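Local coordinates for regulatory protein RecX (Lactobacillus reuteri, PDB 3D5L), which probably modulates the activity of the recombinase RecA, as a member of the RecX family of regulatory proteins, at residues D110-A114 / G140-D145. Coordinates in Å, arbitrary orientation, origin at the centre of the assembly. Residue numbers count along the deposited sequence, not the author numbering.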
loop_
_atom_site.group_PDB
_atom_site.type_symbol
_atom_site.label_atom_id
_atom_site.label_comp_id
_atom_site.label_asym_id
_atom_site.label_seq_id
_atom_site.Cartn_x
_atom_site.Cartn_y
_atom_site.Cartn_z
ATOM N N ASP A 110 0.309 6.240 3.062
ATOM C CA ASP A 110 -0.586 5.554 3.992
ATOM C C ASP A 110 -1.614 6.455 4.653
ATOM O O ASP A 110 -2.685 6.000 5.058
ATOM C CB ASP A 110 0.225 4.831 5.071
ATOM C CG ASP A 110 0.769 3.495 4.597
ATOM O OD1 ASP A 110 0.677 3.227 3.382
ATOM O OD2 ASP A 110 1.297 2.719 5.435
ATOM N N HIS A 111 -1.312 7.737 4.762
ATOM C CA HIS A 111 -2.262 8.633 5.385
ATOM C C HIS A 111 -3.456 8.861 4.453
ATOM O O HIS A 111 -4.604 8.906 4.899
ATOM C CB HIS A 111 -1.558 9.941 5.745
ATOM C CG HIS A 111 -2.409 10.887 6.528
ATOM N ND1 HIS A 111 -3.363 11.688 5.939
ATOM C CD2 HIS A 111 -2.469 11.144 7.857
ATOM C CE1 HIS A 111 -3.975 12.398 6.870
ATOM N NE2 HIS A 111 -3.451 12.087 8.043
ATOM N N ALA A 112 -3.184 8.961 3.154
ATOM C CA ALA A 112 -4.231 9.191 2.160
ATOM C C ALA A 112 -4.999 7.899 1.944
ATOM O O ALA A 112 -6.190 7.890 1.646
ATOM C CB ALA A 112 -3.614 9.656 0.849
ATOM N N TYR A 113 -4.300 6.790 2.099
ATOM C CA TYR A 113 -4.937 5.509 1.948
ATOM C C TYR A 113 -5.973 5.288 3.057
ATOM O O TYR A 113 -7.118 4.938 2.780
ATOM C CB TYR A 113 -3.889 4.397 1.996
ATOM C CG TYR A 113 -4.494 3.039 1.766
ATOM C CD1 TYR A 113 -4.454 2.440 0.504
ATOM C CD2 TYR A 113 -5.157 2.373 2.801
ATOM C CE1 TYR A 113 -5.068 1.202 0.283
ATOM C CE2 TYR A 113 -5.774 1.148 2.589
ATOM C CZ TYR A 113 -5.727 0.567 1.335
ATOM O OH TYR A 113 -6.354 -0.642 1.137
ATOM N N ALA A 114 -5.575 5.494 4.308
ATOM C CA ALA A 114 -6.483 5.266 5.429
ATOM C C ALA A 114 -7.753 6.105 5.309
ATOM O O ALA A 114 -8.862 5.618 5.577
ATOM C CB ALA A 114 -5.781 5.560 6.765
ATOM N N GLY A 140 -0.822 -2.067 8.601
ATOM C CA GLY A 140 0.438 -1.423 8.932
ATOM C C GLY A 140 0.429 0.075 9.188
ATOM O O GLY A 140 1.492 0.705 9.215
ATOM N N ILE A 141 -0.751 0.648 9.399
ATOM C CA ILE A 141 -0.877 2.085 9.615
ATOM C C ILE A 141 -0.778 2.517 11.088
ATOM O O ILE A 141 -1.388 1.913 11.968
ATOM C CB ILE A 141 -2.201 2.575 8.991
ATOM C CG1 ILE A 141 -2.328 1.980 7.578
ATOM C CG2 ILE A 141 -2.232 4.107 8.932
ATOM C CD1 ILE A 141 -3.426 2.593 6.715
ATOM N N GLY A 142 0.006 3.560 11.349
ATOM C CA GLY A 142 0.178 4.042 12.714
ATOM C C GLY A 142 -1.123 4.540 13.311
ATOM O O GLY A 142 -2.085 4.774 12.571
ATOM N N GLU A 143 -1.148 4.714 14.634
ATOM C CA GLU A 143 -2.343 5.166 15.353
ATOM C C GLU A 143 -2.748 6.589 14.995
ATOM O O GLU A 143 -3.933 6.922 15.015
ATOM C CB GLU A 143 -2.124 5.077 16.874
ATOM C CG GLU A 143 -2.075 3.658 17.421
ATOM C CD GLU A 143 -3.363 2.880 17.145
ATOM O OE1 GLU A 143 -4.420 3.232 17.715
ATOM O OE2 GLU A 143 -3.317 1.921 16.346
ATOM N N SER A 144 -1.759 7.427 14.691
ATOM C CA SER A 144 -2.010 8.815 14.321
ATOM C C SER A 144 -2.759 8.897 12.990
ATOM O O SER A 144 -3.715 9.652 12.870
ATOM C CB SER A 144 -0.696 9.571 14.216
ATOM O OG SER A 144 0.083 9.040 13.173
ATOM N N ASP A 145 -2.325 8.126 11.993
ATOM C CA ASP A 145 -2.995 8.118 10.688
ATOM C C ASP A 145 -4.390 7.487 10.823
ATOM O O ASP A 145 -5.313 7.816 10.080
ATOM C CB ASP A 145 -2.186 7.318 9.645
ATOM C CG ASP A 145 -0.891 8.006 9.239
ATOM O OD1 ASP A 145 -0.765 9.225 9.454
ATOM O OD2 ASP A 145 0.011 7.337 8.679
HETATM O O HOH W 1 2.432 3.259 7.682
HETATM O O HOH W 2 -5.465 9.393 7.567
#
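How a short turn between two helices can be packed against the first turn of a third is well illustrated here. The apolar part of the contact depends on Ile141, which is buried and whose CA-to-CB bond points toward 110-114. Ile141 CD1 lies 3.8 Å from Ala114 CB and 4.3 Å from Tyr113 CD2, and rests 3.9 Å from Asp110 O, the carbonyl that accepts the helical bond from Ala114 N at 3.0 Å. Ala114 CB, which points toward 140-145, also lies 4.0 Å from Asp145 O; Leu136 of helix 129-138 touches both Ala114 and Ile141. The backbones come closest at His111 and Asp145, with CA atoms 5.4 Å apart.

These elements are the three helices of the second RecX repeat, a three-helix unit of the helix-turn-helix clan: helix 110-124 opens it, and the turn 140-142 links helix 129-138 to helix 143-149. Gly140 ends the former in a Schellman motif at a positive phi of 84°, where a CB would be jammed against the preceding carbonyl oxygen, and Gly142 occupies the N-cap position of the latter.

The two segments share no direct hydrogen bond; two waters bridge them. The oxygen of water 1 donates to Asp110 OD2 (2.6 Å) and Gly140 O (3.1 Å), that of water 2 to His111 O (2.8 Å) and Asp145 O (3.0 Å). Asp110 divides its carboxylate: OD2 takes the water, OD1 accepts from Glu78 N. His111 NE2 is hydrogen-bonded to Asp148 OD2. The ring edge also faces Asp145, with His111 CD2 3.0 Å from Asp145 OD1, a close carbon–oxygen contact.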